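PDB 2GOP: trilobed Protease, which probably hydrolyses peptides, this part of it being a seven-bladed beta-propeller domain of open Velcro topology that may help control access to the active site. Local coordinates for residues V285-W290 with K295-G300; L316-T319 with L323-L326; L326-W329 with Q335-D338. All blocks are in the same frame, centred on the assembly; numbering follows the deposited sequence.

Interaction 1. Residues V285-W290 with K295-G300; sequences VNLYIW and KPIAKG
Leu287 O receives two backbone N-H groups, from Ile297 N at 2.9 Å and Ala298 N at 3.2 Å, both from the same face of its carbonyl plane. This shared acceptor defines a classic beta bulge: the antiparallel register slips by one residue between Leu287-Ala298 and Tyr288-Pro296. The close apolar packing is beside the bulge, where Leu287 CD1 meets Ile297 CG2 at 3.7 Å. With its CG1 beside the backbone N (chi1 -73°), Ile297 also brings CD1 to 4.0 Å from Ile289 CB. Lys295, beside Ile289, runs out to a salt bridge with Asp291.

The Tyr288 side is more polar, and opens to solvent at Pro296 and Lys299. Pro296 lies obliquely by the Tyr288 ring, and the extended Lys299 chain crosses to a weak hydrogen bond from NZ to Tyr288 OH (3.2 Å); that hydroxyl's stronger partner is Glu281. Nearby, Asn286 OD1 accepts Gly300 N at 3.0 Å, the donor lying 46° out of the amide's carbonyl plane. Asn286 ND2 bonds Glu281 and a water that donates to Gly300 O.

Strands 284-290 and 294-296 form the outer hairpin of a four-stranded propeller blade; Leu287 and Ala298 pack on Ile304 and Tyr315 of the next blade, while Ile297 rests on Tyr276.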
loop_
_atom_site.group_PDB
_atom_site.type_symbol
_atom_site.label_atom_id
_atom_site.label_comp_id
_atom_site.label_asym_id
_atom_site.label_seq_id
_atom_site.Cartn_x
_atom_site.Cartn_y
_atom_site.Cartn_z
ATOM N N VAL A 285 -17.410 1.104 7.715
ATOM C CA VAL A 285 -16.634 2.264 7.317
ATOM C C VAL A 285 -17.587 3.453 7.374
ATOM O O VAL A 285 -18.535 3.532 6.596
ATOM C CB VAL A 285 -16.026 2.075 5.920
ATOM C CG1 VAL A 285 -15.196 3.314 5.502
ATOM C CG2 VAL A 285 -15.175 0.792 5.887
ATOM N N ASN A 286 -17.353 4.339 8.341
ATOM C CA ASN A 286 -18.260 5.422 8.663
ATOM C C ASN A 286 -17.672 6.777 8.298
ATOM O O ASN A 286 -16.468 6.939 8.334
ATOM C CB ASN A 286 -18.567 5.373 10.152
ATOM C CG ASN A 286 -19.317 4.120 10.543
ATOM O OD1 ASN A 286 -20.309 3.753 9.907
ATOM N ND2 ASN A 286 -18.838 3.445 11.582
ATOM N N LEU A 287 -18.533 7.740 7.959
ATOM C CA LEU A 287 -18.122 9.093 7.576
ATOM C C LEU A 287 -18.372 10.043 8.734
ATOM O O LEU A 287 -19.488 10.071 9.290
ATOM C CB LEU A 287 -18.946 9.573 6.375
ATOM C CG LEU A 287 -18.391 10.461 5.250
ATOM C CD1 LEU A 287 -19.545 11.295 4.668
ATOM C CD2 LEU A 287 -17.207 11.352 5.608
ATOM N N TYR A 288 -17.357 10.844 9.061
ATOM C CA TYR A 288 -17.424 11.815 10.151
ATOM C C TYR A 288 -17.011 13.201 9.701
ATOM O O TYR A 288 -16.426 13.377 8.637
ATOM C CB TYR A 288 -16.465 11.410 11.281
ATOM C CG TYR A 288 -16.857 10.155 12.002
ATOM C CD1 TYR A 288 -16.395 8.908 11.574
ATOM C CD2 TYR A 288 -17.707 10.205 13.103
ATOM C CE1 TYR A 288 -16.771 7.746 12.236
ATOM C CE2 TYR A 288 -18.095 9.039 13.768
ATOM C CZ TYR A 288 -17.616 7.825 13.338
ATOM O OH TYR A 288 -18.009 6.676 13.995
ATOM N N ILE A 289 -17.303 14.185 10.548
ATOM C CA ILE A 289 -16.781 15.526 10.369
ATOM C C ILE A 289 -16.092 15.929 11.655
ATOM O O ILE A 289 -16.573 15.630 12.768
ATOM C CB ILE A 289 -17.890 16.546 9.982
ATOM C CG1 ILE A 289 -17.276 17.902 9.602
ATOM C CG2 ILE A 289 -18.917 16.701 11.110
ATOM C CD1 ILE A 289 -18.299 18.985 9.362
ATOM N N TRP A 290 -14.952 16.595 11.499
ATOM C CA TRP A 290 -14.237 17.179 12.619
ATOM C C TRP A 290 -14.241 18.694 12.489
ATOM O O TRP A 290 -13.961 19.247 11.413
ATOM C CB TRP A 290 -12.803 16.659 12.674
ATOM C CG TRP A 290 -12.016 17.239 13.793
ATOM C CD1 TRP A 290 -11.899 16.739 15.048
ATOM C CD2 TRP A 290 -11.237 18.441 13.763
ATOM N NE1 TRP A 290 -11.093 17.543 15.803
ATOM C CE2 TRP A 290 -10.669 18.596 15.039
ATOM C CE3 TRP A 290 -10.952 19.391 12.774
ATOM C CZ2 TRP A 290 -9.857 19.673 15.368
ATOM C CZ3 TRP A 290 -10.135 20.462 13.099
ATOM C CH2 TRP A 290 -9.596 20.593 14.390
ATOM N N LYS A 295 -18.132 14.494 14.897
ATOM C CA LYS A 295 -19.553 14.198 14.840
ATOM C C LYS A 295 -19.818 13.328 13.618
ATOM O O LYS A 295 -19.146 13.484 12.585
ATOM C CB LYS A 295 -20.359 15.488 14.778
ATOM C CG LYS A 295 -20.021 16.491 15.882
ATOM C CD LYS A 295 -20.840 17.771 15.738
ATOM C CE LYS A 295 -20.113 19.003 16.297
ATOM N NZ LYS A 295 -20.696 20.309 15.830
ATOM N N PRO A 296 -20.756 12.374 13.741
ATOM C CA PRO A 296 -21.092 11.485 12.634
ATOM C C PRO A 296 -21.863 12.174 11.518
ATOM O O PRO A 296 -22.703 13.032 11.789
ATOM C CB PRO A 296 -21.987 10.428 13.295
ATOM C CG PRO A 296 -22.620 11.146 14.433
ATOM C CD PRO A 296 -21.552 12.062 14.947
ATOM N N ILE A 297 -21.556 11.803 10.275
ATOM C CA ILE A 297 -22.373 12.167 9.121
ATOM C C ILE A 297 -23.219 10.965 8.679
ATOM O O ILE A 297 -24.439 11.057 8.545
ATOM C CB ILE A 297 -21.498 12.640 7.949
ATOM C CG1 ILE A 297 -20.935 14.043 8.243
ATOM C CG2 ILE A 297 -22.307 12.640 6.648
ATOM C CD1 ILE A 297 -19.931 14.551 7.206
ATOM N N ALA A 298 -22.552 9.842 8.451
ATOM C CA ALA A 298 -23.198 8.611 8.025
ATOM C C ALA A 298 -22.544 7.468 8.789
ATOM O O ALA A 298 -21.503 6.955 8.386
ATOM C CB ALA A 298 -23.048 8.426 6.498
ATOM N N LYS A 299 -23.148 7.108 9.922
ATOM C CA LYS A 299 -22.629 6.073 10.801
ATOM C C LYS A 299 -23.661 4.949 10.902
ATOM O O LYS A 299 -24.831 5.205 11.159
ATOM C CB LYS A 299 -22.329 6.660 12.188
ATOM C CG LYS A 299 -21.705 5.680 13.167
ATOM C CD LYS A 299 -21.336 6.338 14.481
ATOM C CE LYS A 299 -20.697 5.333 15.434
ATOM N NZ LYS A 299 -19.893 5.989 16.509
ATOM N N GLY A 300 -23.226 3.711 10.683
ATOM C CA GLY A 300 -24.117 2.548 10.793
ATOM C C GLY A 300 -23.440 1.269 10.350
ATOM O O GLY A 300 -22.227 1.236 10.196
HETATM O O HOH W 1 -20.726 1.434 12.611
#

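Interaction 2. Residues L316-T319 with L323-L326; sequences LKET and LREL
Glu318 and Arg324 supply the charged interaction. Glu318 OE1 accepts Arg324 NH1 at 3.0 Å through its syn lone pair, forming a salt bridge, and lies only 7° out of the guanidinium plane. The same oxygen takes Arg324 N on its anti side at 2.8 Å. Arg324 CG stands between its backbone N and carbonyl carbon (chi1 56°), which bends the side chain back so that NH1 and the main-chain N converge on one acceptor. The carboxylate and guanidinium planes are turned 44° apart. Beyond this pair, Arg324 NE bonds Leu17 O, while Glu318 OE2 has weak bonds to Trp303 NE1 and to Tyr239 OH of the second subunit.

Among the backbone bonds, Lys317 N gives to Glu325 O at 3.1 Å and the return bond, from Glu325 N to Lys317 O, is weak. Lys317 O is also approached by Arg324 CA at 3.2 Å in a CA-H...O contact, and a water donates to both Lys317 O and Leu323 O where the strands part.

This pairing makes the central hairpin, strands 313-318 and 325-329, of the last propeller blade. In the open Velcro topology no strand is exchanged between the first and last blades, and side-chain contacts such as those of Leu316, Arg324 and Leu326 with strand 16-23 of the first blade span their junction.

The apolar contact lies on the face carrying Leu316 and Leu326, whose CD2 and CD1 atoms respectively come within 3.7 Å. On the opposite face Lys317 and Glu325 turn to outside partners: Lys317 forms a salt bridge with Glu333 and a cation-pi contact with Phe327, and Glu325 bonds Thr337 and the backbone N atoms of Tyr339 and Asn340.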
loop_
_atom_site.group_PDB
_atom_site.type_symbol
_atom_site.label_atom_id
_atom_site.label_comp_id
_atom_site.label_asym_id
_atom_site.label_seq_id
_atom_site.Cartn_x
_atom_site.Cartn_y
_atom_site.Cartn_z
ATOM N N LEU A 316 -20.886 7.511 -1.684
ATOM C CA LEU A 316 -21.364 6.176 -1.998
ATOM C C LEU A 316 -21.448 5.349 -0.706
ATOM O O LEU A 316 -20.487 5.307 0.076
ATOM C CB LEU A 316 -20.432 5.495 -3.009
ATOM C CG LEU A 316 -20.401 6.072 -4.428
ATOM C CD1 LEU A 316 -19.365 5.336 -5.289
ATOM C CD2 LEU A 316 -21.786 5.982 -5.079
ATOM N N LYS A 317 -22.587 4.693 -0.497
ATOM C CA LYS A 317 -22.804 3.831 0.661
ATOM C C LYS A 317 -23.237 2.419 0.246
ATOM O O LYS A 317 -24.249 2.249 -0.437
ATOM C CB LYS A 317 -23.875 4.433 1.578
ATOM C CG LYS A 317 -24.277 3.524 2.737
ATOM C CD LYS A 317 -25.086 4.256 3.795
ATOM C CE LYS A 317 -26.423 4.717 3.281
ATOM N NZ LYS A 317 -27.372 5.048 4.397
ATOM N N GLU A 318 -22.476 1.422 0.698
ATOM C CA GLU A 318 -22.761 0.021 0.446
ATOM C C GLU A 318 -23.151 -0.691 1.741
ATOM O O GLU A 318 -22.689 -0.329 2.821
ATOM C CB GLU A 318 -21.530 -0.645 -0.160
ATOM C CG GLU A 318 -21.758 -2.054 -0.652
ATOM C CD GLU A 318 -20.852 -2.404 -1.794
ATOM O OE1 GLU A 318 -21.018 -1.805 -2.877
ATOM O OE2 GLU A 318 -19.978 -3.279 -1.615
ATOM N N THR A 319 -24.014 -1.697 1.624
ATOM C CA THR A 319 -24.410 -2.538 2.756
ATOM C C THR A 319 -24.290 -4.027 2.399
ATOM O O THR A 319 -23.989 -4.394 1.256
ATOM C CB THR A 319 -25.871 -2.268 3.186
ATOM O OG1 THR A 319 -26.763 -2.727 2.168
ATOM C CG2 THR A 319 -26.109 -0.792 3.439
ATOM N N LEU A 323 -25.694 -3.148 -3.084
ATOM C CA LEU A 323 -24.538 -2.527 -3.706
ATOM C C LEU A 323 -24.585 -1.025 -3.463
ATOM O O LEU A 323 -25.649 -0.447 -3.254
ATOM C CB LEU A 323 -24.501 -2.800 -5.215
ATOM C CG LEU A 323 -23.880 -4.114 -5.683
ATOM C CD1 LEU A 323 -24.072 -4.267 -7.186
ATOM C CD2 LEU A 323 -22.401 -4.163 -5.305
ATOM N N ARG A 324 -23.421 -0.400 -3.483
ATOM C CA ARG A 324 -23.324 1.040 -3.294
ATOM C C ARG A 324 -24.260 1.835 -4.211
ATOM O O ARG A 324 -24.407 1.525 -5.396
ATOM C CB ARG A 324 -21.881 1.517 -3.469
ATOM C CG ARG A 324 -21.251 1.157 -4.802
ATOM C CD ARG A 324 -19.746 1.019 -4.695
ATOM N NE ARG A 324 -19.162 0.490 -5.928
ATOM C CZ ARG A 324 -19.012 -0.800 -6.221
ATOM N NH1 ARG A 324 -19.399 -1.753 -5.386
ATOM N NH2 ARG A 324 -18.458 -1.140 -7.373
ATOM N N GLU A 325 -24.900 2.841 -3.618
ATOM C CA GLU A 325 -25.686 3.850 -4.330
ATOM C C GLU A 325 -25.230 5.232 -3.839
ATOM O O GLU A 325 -24.518 5.338 -2.839
ATOM C CB GLU A 325 -27.175 3.671 -4.044
ATOM C CG GLU A 325 -27.786 2.342 -4.522
ATOM C CD GLU A 325 -28.030 2.274 -6.027
ATOM O OE1 GLU A 325 -27.930 3.310 -6.721
ATOM O OE2 GLU A 325 -28.330 1.163 -6.518
ATOM N N LEU A 326 -25.652 6.280 -4.532
ATOM C CA LEU A 326 -25.277 7.644 -4.184
ATOM C C LEU A 326 -26.260 8.249 -3.192
ATOM O O LEU A 326 -27.483 8.095 -3.320
ATOM C CB LEU A 326 -25.219 8.515 -5.440
ATOM C CG LEU A 326 -24.396 9.804 -5.356
ATOM C CD1 LEU A 326 -22.924 9.504 -5.396
ATOM C CD2 LEU A 326 -24.773 10.738 -6.491
HETATM O O HOH W 2 -26.437 0.900 -1.126
#

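Interaction 3. Residues L326-W329 with Q335-D338; sequences LFTW and QLTD
Leu326 N points almost straight at Thr337 OG1, 2.8 Å away with an N-H...O angle of 173°, so a side-chain hydroxyl serves where a backbone carbonyl might. The Thr337 hydroxyl is positioned by chi1 66°, with OG1 between backbone N and carbonyl carbon; Glu325 is its second partner. Leu326 O accepts Leu336 N at 2.9 Å and, weakly, Thr337 N. Within the loop, Gln335 NE2 donates to Thr337 O at 2.8 Å, in the plane of that carbonyl.

Outward from these bonds, Gln335 CG lies over one face of the Phe327 ring in a CH-pi contact, 4.0 Å from the centroid. An alanine at Gln335 would keep CB near Phe327 CE2 but would probably uncover much of that face and leave Thr337 O without its amide donor. On the other side of the strand, Leu336 CD1 presses against Thr328 CG2 at 3.3 Å, tighter than normal carbon contact, and sits 4.1 Å from Leu326 CD2.

Past the Phe327-Gln335 bridge, therefore, mixed chemistry holds the chain to strand 325-329: backbone bonds to Leu326 O, a threonine hydroxyl on Leu326 N, and the packing of Leu336 and Gln335, whose amide braces the loop itself.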
loop_
_atom_site.group_PDB
_atom_site.type_symbol
_atom_site.label_atom_id
_atom_site.label_comp_id
_atom_site.label_asym_id
_atom_site.label_seq_id
_atom_site.Cartn_x
_atom_site.Cartn_y
_atom_site.Cartn_z
ATOM N N LEU A 326 -25.652 6.280 -4.532
ATOM C CA LEU A 326 -25.277 7.644 -4.184
ATOM C C LEU A 326 -26.260 8.249 -3.192
ATOM O O LEU A 326 -27.483 8.095 -3.320
ATOM C CB LEU A 326 -25.219 8.515 -5.440
ATOM C CG LEU A 326 -24.396 9.804 -5.356
ATOM C CD1 LEU A 326 -22.924 9.504 -5.396
ATOM C CD2 LEU A 326 -24.773 10.738 -6.491
ATOM N N PHE A 327 -25.708 8.949 -2.207
ATOM C CA PHE A 327 -26.484 9.628 -1.174
ATOM C C PHE A 327 -25.924 11.026 -0.999
ATOM O O PHE A 327 -24.737 11.248 -1.229
ATOM C CB PHE A 327 -26.363 8.887 0.165
ATOM C CG PHE A 327 -27.014 7.527 0.189
ATOM C CD1 PHE A 327 -26.365 6.423 -0.344
ATOM C CD2 PHE A 327 -28.260 7.347 0.768
ATOM C CE1 PHE A 327 -26.956 5.167 -0.316
ATOM C CE2 PHE A 327 -28.861 6.089 0.803
ATOM C CZ PHE A 327 -28.211 5.003 0.265
ATOM N N THR A 328 -26.772 11.964 -0.583
ATOM C CA THR A 328 -26.301 13.280 -0.154
ATOM C C THR A 328 -26.592 13.483 1.327
ATOM O O THR A 328 -27.379 12.758 1.933
ATOM C CB THR A 328 -26.922 14.456 -0.964
ATOM O OG1 THR A 328 -28.351 14.398 -0.907
ATOM C CG2 THR A 328 -26.461 14.430 -2.429
ATOM N N TRP A 329 -25.935 14.476 1.910
ATOM C CA TRP A 329 -26.155 14.792 3.301
ATOM C C TRP A 329 -25.979 16.300 3.519
ATOM O O TRP A 329 -24.936 16.863 3.188
ATOM C CB TRP A 329 -25.207 13.961 4.166
ATOM C CG TRP A 329 -25.533 13.992 5.599
ATOM C CD1 TRP A 329 -26.369 13.147 6.276
ATOM C CD2 TRP A 329 -25.034 14.919 6.553
ATOM N NE1 TRP A 329 -26.420 13.499 7.603
ATOM C CE2 TRP A 329 -25.610 14.586 7.800
ATOM C CE3 TRP A 329 -24.162 16.011 6.478
ATOM C CZ2 TRP A 329 -25.333 15.297 8.961
ATOM C CZ3 TRP A 329 -23.889 16.720 7.640
ATOM C CH2 TRP A 329 -24.473 16.359 8.862
ATOM N N GLN A 335 -31.338 9.629 -0.452
ATOM C CA GLN A 335 -30.833 8.717 -1.465
ATOM C C GLN A 335 -31.085 9.305 -2.845
ATOM O O GLN A 335 -32.223 9.662 -3.170
ATOM C CB GLN A 335 -31.505 7.357 -1.346
ATOM C CG GLN A 335 -30.841 6.287 -2.202
ATOM C CD GLN A 335 -31.340 4.890 -1.904
ATOM O OE1 GLN A 335 -31.932 4.635 -0.854
ATOM N NE2 GLN A 335 -31.096 3.969 -2.833
ATOM N N LEU A 336 -30.034 9.385 -3.663
ATOM C CA LEU A 336 -30.143 9.962 -5.007
ATOM C C LEU A 336 -30.255 8.948 -6.139
ATOM O O LEU A 336 -30.844 9.252 -7.175
ATOM C CB LEU A 336 -28.958 10.883 -5.296
ATOM C CG LEU A 336 -28.918 12.199 -4.530
ATOM C CD1 LEU A 336 -27.809 13.066 -5.114
ATOM C CD2 LEU A 336 -30.249 12.927 -4.575
ATOM N N THR A 337 -29.658 7.771 -5.972
ATOM C CA THR A 337 -29.707 6.736 -7.009
ATOM C C THR A 337 -30.332 5.454 -6.468
ATOM O O THR A 337 -30.289 5.186 -5.271
ATOM C CB THR A 337 -28.302 6.417 -7.596
ATOM O OG1 THR A 337 -27.470 5.830 -6.590
ATOM C CG2 THR A 337 -27.630 7.667 -8.133
ATOM N N ASP A 338 -30.926 4.674 -7.368
ATOM C CA ASP A 338 -31.477 3.363 -7.018
ATOM C C ASP A 338 -31.351 2.404 -8.202
ATOM O O ASP A 338 -32.258 1.635 -8.499
ATOM C CB ASP A 338 -32.930 3.499 -6.549
ATOM C CG ASP A 338 -33.843 4.134 -7.598
ATOM O OD1 ASP A 338 -33.357 4.567 -8.660
ATOM O OD2 ASP A 338 -35.062 4.199 -7.356
#

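The three contacts follow one another along the chain through the last two propeller blades. Interaction 1 belongs to the outer hairpin of the blade that begins with strand 264-271 and ends with strand 294-296, its centre about 15 Å from that of interaction 2 and 16 Å from that of interaction 3. The latter two lie in the next and final blade, centres about 8 Å apart, and share Leu326 on strand 325-329. They are coupled further by Glu325 OE1, 2.6 Å from Thr337 OG1. Between the blades, Trp329 NE1 packs 3.3 Å from Ile297 O. Interaction 1 thus helps face one blade against the next, whereas interactions 2 and 3 build the terminal blade where the ring closes without Velcro.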